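Local structure of periplasmic binding protein component of an ABC type zinc uptake transporter (Synechocystis sp., 1PQ4) at residues 38-43 / 67-72; 140-145 / 172-177. The protein binds zinc in the periplasm and probably delivers it to the membrane components of an ABC-type uptake transporter. All blocks are in the same frame, centred on the assembly; numbering follows the deposited sequence.

Contact 1 (38-43 / 67-72); sequences TYEPKP and LEKLKA
With chi1 of Glu40 at -156°, its CG stands anti to the backbone N, and from there the side chain runs out extended toward Lys69, whose own aliphatic chain is fully stretched after a first torsion of -62°. The two side chains cross at about a right angle, and it is the lysine ammonium that comes close to the end of the glutamate. One branch of the carboxylate does the work: Lys69 NZ lies 3.5 Å from Glu40 OE2 and 4.1 Å from Glu40 OE1, a salt bridge whose hydrogen bond is weak. Next to Glu40, Pro41 directs its CB toward helix 67-73 and is partly covered by it, with no atom in close contact; it leans on Trp66, whose NE1 is hydrogen-bonded to Tyr39 O, so the residue just before the helix also holds the loop. On the loop itself Lys42 NZ meets Tyr39 OH at 2.7 Å, lying in the plane of the ring at its edge, and Gln45 OE1 is also hydrogen-bonded to that hydroxyl. Glu40 and Lys69 are both exposed. Their long, single-branched pairing therefore looks like a surface charge attraction, probably weakened by water, that links the loop after zinc ligand His37 to helix 67-73.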
loop_
_atom_site.group_PDB
_atom_site.type_symbol
_atom_site.label_atom_id
_atom_site.label_comp_id
_atom_site.label_asym_id
_atom_site.label_seq_id
_atom_site.Cartn_x
_atom_site.Cartn_y
_atom_site.Cartn_z
ATOM N N THR A 38 11.444 -7.284 1.496
ATOM C CA THR A 38 12.607 -8.143 1.397
ATOM C C THR A 38 12.703 -8.716 -0.014
ATOM O O THR A 38 13.499 -9.610 -0.270
ATOM C CB THR A 38 12.540 -9.326 2.399
ATOM O OG1 THR A 38 11.382 -10.125 2.134
ATOM C CG2 THR A 38 12.499 -8.819 3.821
ATOM N N TYR A 39 11.894 -8.202 -0.938
ATOM C CA TYR A 39 11.932 -8.700 -2.305
ATOM C C TYR A 39 13.212 -8.312 -3.047
ATOM O O TYR A 39 13.735 -7.207 -2.895
ATOM C CB TYR A 39 10.767 -8.147 -3.119
ATOM C CG TYR A 39 10.647 -8.787 -4.477
ATOM C CD1 TYR A 39 10.264 -10.118 -4.594
ATOM C CD2 TYR A 39 10.937 -8.080 -5.633
ATOM C CE1 TYR A 39 10.170 -10.731 -5.834
ATOM C CE2 TYR A 39 10.853 -8.685 -6.884
ATOM C CZ TYR A 39 10.465 -10.007 -6.970
ATOM O OH TYR A 39 10.362 -10.616 -8.190
ATOM N N GLU A 40 13.718 -9.227 -3.857
ATOM C CA GLU A 40 14.875 -8.892 -4.665
ATOM C C GLU A 40 14.470 -9.228 -6.100
ATOM O O GLU A 40 14.040 -10.344 -6.393
ATOM C CB GLU A 40 16.128 -9.661 -4.244
ATOM C CG GLU A 40 17.373 -8.879 -4.685
ATOM C CD GLU A 40 18.683 -9.425 -4.148
ATOM O OE1 GLU A 40 19.009 -10.606 -4.439
ATOM O OE2 GLU A 40 19.391 -8.660 -3.441
ATOM N N PRO A 41 14.572 -8.253 -7.011
ATOM C CA PRO A 41 14.176 -8.552 -8.387
ATOM C C PRO A 41 14.921 -9.718 -9.038
ATOM O O PRO A 41 16.105 -9.915 -8.820
ATOM C CB PRO A 41 14.357 -7.217 -9.135
ATOM C CG PRO A 41 15.021 -6.304 -8.210
ATOM C CD PRO A 41 14.824 -6.825 -6.796
ATOM N N LYS A 42 14.189 -10.513 -9.806
ATOM C CA LYS A 42 14.760 -11.664 -10.482
ATOM C C LYS A 42 15.515 -11.224 -11.736
ATOM O O LYS A 42 15.180 -10.212 -12.374
ATOM C CB LYS A 42 13.661 -12.629 -10.930
ATOM C CG LYS A 42 12.669 -13.104 -9.881
ATOM C CD LYS A 42 11.444 -13.728 -10.612
ATOM C CE LYS A 42 10.404 -14.289 -9.651
ATOM N NZ LYS A 42 9.865 -13.262 -8.709
ATOM N N PRO A 43 16.532 -12.002 -12.132
ATOM C CA PRO A 43 17.285 -11.629 -13.338
ATOM C C PRO A 43 16.397 -11.456 -14.588
ATOM O O PRO A 43 16.598 -10.538 -15.350
ATOM C CB PRO A 43 18.311 -12.768 -13.479
ATOM C CG PRO A 43 17.668 -13.935 -12.743
ATOM C CD PRO A 43 17.020 -13.273 -11.551
ATOM N N LEU A 67 17.246 0.198 -6.153
ATOM C CA LEU A 67 17.462 1.373 -6.983
ATOM C C LEU A 67 18.650 1.315 -7.957
ATOM O O LEU A 67 18.482 1.590 -9.159
ATOM C CB LEU A 67 17.540 2.640 -6.114
ATOM C CG LEU A 67 16.443 3.706 -6.313
ATOM C CD1 LEU A 67 16.974 5.026 -5.803
ATOM C CD2 LEU A 67 16.068 3.872 -7.774
ATOM N N GLU A 68 19.830 0.941 -7.460
ATOM C CA GLU A 68 21.014 0.881 -8.315
ATOM C C GLU A 68 20.828 -0.125 -9.431
ATOM O O GLU A 68 21.239 0.120 -10.572
ATOM C CB GLU A 68 22.257 0.504 -7.501
ATOM C CG GLU A 68 22.670 1.591 -6.526
ATOM C CD GLU A 68 22.799 2.939 -7.206
ATOM O OE1 GLU A 68 23.589 3.049 -8.173
ATOM O OE2 GLU A 68 22.109 3.891 -6.779
ATOM N N LYS A 69 20.181 -1.241 -9.109
ATOM C CA LYS A 69 19.964 -2.290 -10.115
ATOM C C LYS A 69 18.986 -1.849 -11.188
ATOM O O LYS A 69 19.163 -2.161 -12.357
ATOM C CB LYS A 69 19.470 -3.576 -9.450
ATOM C CG LYS A 69 20.484 -4.164 -8.465
ATOM C CD LYS A 69 20.014 -5.489 -7.867
ATOM C CE LYS A 69 21.084 -6.058 -6.940
ATOM N NZ LYS A 69 20.685 -7.388 -6.421
ATOM N N LEU A 70 17.934 -1.135 -10.800
ATOM C CA LEU A 70 16.996 -0.646 -11.821
ATOM C C LEU A 70 17.699 0.295 -12.793
ATOM O O LEU A 70 17.520 0.180 -14.011
ATOM C CB LEU A 70 15.849 0.158 -11.180
ATOM C CG LEU A 70 14.995 -0.598 -10.187
ATOM C CD1 LEU A 70 13.917 0.373 -9.622
ATOM C CD2 LEU A 70 14.353 -1.817 -10.935
ATOM N N LYS A 71 18.456 1.260 -12.265
ATOM C CA LYS A 71 19.152 2.236 -13.110
ATOM C C LYS A 71 20.155 1.590 -14.064
ATOM O O LYS A 71 20.265 1.968 -15.226
ATOM C CB LYS A 71 19.852 3.293 -12.235
ATOM C CG LYS A 71 18.876 4.113 -11.382
ATOM C CD LYS A 71 19.518 5.348 -10.711
ATOM C CE LYS A 71 20.407 4.963 -9.510
ATOM N NZ LYS A 71 20.939 6.137 -8.725
ATOM N N ALA A 72 20.880 0.600 -13.577
ATOM C CA ALA A 72 21.854 -0.099 -14.404
ATOM C C ALA A 72 21.160 -0.924 -15.479
ATOM O O ALA A 72 21.702 -1.117 -16.584
ATOM C CB ALA A 72 22.700 -1.018 -13.530
#

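Contact 2 (140-145 / 172-177)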
loop_
_atom_site.group_PDB
_atom_site.type_symbol
_atom_site.label_atom_id
_atom_site.label_comp_id
_atom_site.label_asym_id
_atom_site.label_seq_id
_atom_site.Cartn_x
_atom_site.Cartn_y
_atom_site.Cartn_z
ATOM N N LEU A 140 -3.691 10.537 0.168
ATOM C CA LEU A 140 -2.338 10.619 -0.361
ATOM C C LEU A 140 -2.282 10.069 -1.779
ATOM O O LEU A 140 -1.442 10.477 -2.578
ATOM C CB LEU A 140 -1.384 9.868 0.577
ATOM C CG LEU A 140 -1.086 10.523 1.912
ATOM C CD1 LEU A 140 -2.351 10.703 2.689
ATOM C CD2 LEU A 140 -0.121 9.593 2.717
ATOM N N VAL A 141 -3.199 9.172 -2.141
ATOM C CA VAL A 141 -3.139 8.691 -3.514
ATOM C C VAL A 141 -3.530 9.788 -4.490
ATOM O O VAL A 141 -3.138 9.743 -5.645
ATOM C CB VAL A 141 -4.014 7.379 -3.692
ATOM C CG1 VAL A 141 -4.190 6.997 -5.176
ATOM C CG2 VAL A 141 -3.227 6.220 -2.989
ATOM N N LYS A 142 -4.395 10.713 -4.058
ATOM C CA LYS A 142 -4.676 11.864 -4.936
ATOM C C LYS A 142 -3.374 12.551 -5.334
ATOM O O LYS A 142 -3.219 12.939 -6.470
ATOM C CB LYS A 142 -5.513 12.952 -4.242
ATOM C CG LYS A 142 -6.931 12.477 -3.890
ATOM C CD LYS A 142 -7.715 13.651 -3.266
ATOM C CE LYS A 142 -9.096 13.226 -2.756
ATOM N NZ LYS A 142 -9.884 14.472 -2.397
ATOM N N ARG A 143 -2.481 12.742 -4.373
ATOM C CA ARG A 143 -1.179 13.383 -4.669
ATOM C C ARG A 143 -0.345 12.499 -5.554
ATOM O O ARG A 143 0.277 13.001 -6.495
ATOM C CB ARG A 143 -0.393 13.654 -3.380
ATOM C CG ARG A 143 -1.212 14.276 -2.275
ATOM C CD ARG A 143 -1.751 15.602 -2.709
ATOM N NE ARG A 143 -2.336 16.369 -1.614
ATOM C CZ ARG A 143 -2.358 17.701 -1.589
ATOM N NH1 ARG A 143 -1.821 18.394 -2.594
ATOM N NH2 ARG A 143 -2.927 18.344 -0.574
ATOM N N GLN A 144 -0.306 11.171 -5.274
ATOM C CA GLN A 144 0.502 10.295 -6.140
ATOM C C GLN A 144 -0.015 10.324 -7.557
ATOM O O GLN A 144 0.760 10.388 -8.514
ATOM C CB GLN A 144 0.483 8.855 -5.610
ATOM C CG GLN A 144 1.208 8.691 -4.259
ATOM C CD GLN A 144 0.681 7.486 -3.473
ATOM O OE1 GLN A 144 0.839 6.348 -3.898
ATOM N NE2 GLN A 144 0.044 7.752 -2.330
ATOM N N ALA A 145 -1.338 10.271 -7.695
ATOM C CA ALA A 145 -1.935 10.273 -9.011
ATOM C C ALA A 145 -1.606 11.545 -9.800
ATOM O O ALA A 145 -1.369 11.476 -11.009
ATOM C CB ALA A 145 -3.506 10.132 -8.903
ATOM N N ALA A 172 -11.838 12.351 -8.611
ATOM C CA ALA A 172 -13.243 12.409 -8.135
ATOM C C ALA A 172 -13.654 11.052 -7.521
ATOM O O ALA A 172 -14.405 10.996 -6.540
ATOM C CB ALA A 172 -14.162 12.779 -9.333
ATOM N N GLU A 173 -13.207 9.959 -8.138
ATOM C CA GLU A 173 -13.481 8.629 -7.606
ATOM C C GLU A 173 -12.825 8.528 -6.232
ATOM O O GLU A 173 -13.381 7.946 -5.304
ATOM C CB GLU A 173 -12.859 7.518 -8.476
ATOM C CG GLU A 173 -13.447 7.275 -9.850
ATOM C CD GLU A 173 -12.599 6.254 -10.648
ATOM O OE1 GLU A 173 -12.276 5.168 -10.118
ATOM O OE2 GLU A 173 -12.247 6.544 -11.813
ATOM N N LEU A 174 -11.609 9.050 -6.105
ATOM C CA LEU A 174 -10.935 8.954 -4.805
ATOM C C LEU A 174 -11.696 9.703 -3.700
ATOM O O LEU A 174 -11.709 9.257 -2.549
ATOM C CB LEU A 174 -9.466 9.482 -4.908
ATOM C CG LEU A 174 -8.593 8.518 -5.754
ATOM C CD1 LEU A 174 -7.302 9.197 -6.255
ATOM C CD2 LEU A 174 -8.249 7.330 -4.873
ATOM N N GLU A 175 -12.279 10.872 -4.015
ATOM C CA GLU A 175 -13.025 11.620 -2.994
ATOM C C GLU A 175 -14.257 10.846 -2.608
ATOM O O GLU A 175 -14.623 10.778 -1.444
ATOM C CB GLU A 175 -13.466 13.007 -3.500
ATOM C CG GLU A 175 -12.743 14.106 -2.784
ATOM C CD GLU A 175 -12.842 13.960 -1.277
ATOM O OE1 GLU A 175 -13.848 14.409 -0.690
ATOM O OE2 GLU A 175 -11.928 13.371 -0.672
ATOM N N ARG A 176 -14.901 10.251 -3.591
ATOM C CA ARG A 176 -16.105 9.457 -3.310
ATOM C C ARG A 176 -15.726 8.234 -2.429
ATOM O O ARG A 176 -16.364 7.959 -1.422
ATOM C CB ARG A 176 -16.740 9.047 -4.640
ATOM C CG ARG A 176 -17.925 8.104 -4.541
ATOM C CD ARG A 176 -17.834 7.266 -5.785
ATOM N NE ARG A 176 -18.830 6.225 -5.942
ATOM C CZ ARG A 176 -18.748 5.307 -6.898
ATOM N NH1 ARG A 176 -17.715 5.341 -7.738
ATOM N NH2 ARG A 176 -19.682 4.365 -7.017
ATOM N N LEU A 177 -14.623 7.566 -2.769
ATOM C CA LEU A 177 -14.140 6.440 -1.959
ATOM C C LEU A 177 -13.823 6.899 -0.550
ATOM O O LEU A 177 -14.171 6.246 0.444
ATOM C CB LEU A 177 -12.901 5.870 -2.601
ATOM C CG LEU A 177 -12.238 4.730 -1.826
ATOM C CD1 LEU A 177 -13.151 3.505 -1.822
ATOM C CD2 LEU A 177 -10.945 4.365 -2.555
#
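Val141 and Lys142 of helix 138-155 meet Leu174 of helix 160-185 where the two helices run antiparallel, at 171°, with local axes 9.9 Å apart. The inner part is apolar and close. Leu174 pushes its CD1 branch between the neighbouring residues of the other helix, reaching 4.0 Å from Val141 CG1 and 3.9 Å from the backbone N of Lys142. Chi1 of Val141, 169°, sets CG1 anti to its backbone N and within range of both methyls of Leu174, whose side chain it crosses at about a right angle. Further residues close this side: Phe170 and Phe15 pack on Val141, while Trp273 covers Leu174.

Toward the outside the lysine stem still packs: Lys142 slides past Leu174 in the opposite direction, its CG 4.1 Å from Leu174 CB. Only toward its ammonium end does the contact turn polar and partly exposed, where the extended chain places NZ 2.9 Å from Glu175 OE2. This is a salt bridge, although its hydrogen bond is weak. The same ammonium also lies unusually near Glu175 CG, which makes the exact placing of both ends, and so the detail of the bond, doubtful. Asn178 ND2 gives OE2 a second partner, one turn of helix further along the chain. Cutting Lys142 back to an alanine is likely to leave the Glu175 carboxylate without its cationic mate and to uncover the flank of Leu174 that the methylenes shield.

Helices 138-155 and 160-185, consecutive, antiparallel and joined by a short turn, form a helical hairpin, and this contact is part of its interface. The second arm is consistent with the single backbone helix that connects the two lobes in the solute-binding protein 9 family.

Contact 1 closes before contact 2 opens along the chain, and their centres are 29 Å apart, with nearest atoms about 15 Å from each other. No helix is common to them. Contact 1 joins the loop after strand 24-28 to helix 67-73, at the periphery of the region built on the four-stranded parallel sheet; contact 2 pairs helices 138-155 and 160-185, nearer the centre of the chain. Each nevertheless follows a zinc ligand in sequence, His37 before the loop and His133 before helix 138-155, while the third ligand, His197, comes after helix 160-185. The metal thus gathers ligands from separate parts of the fold.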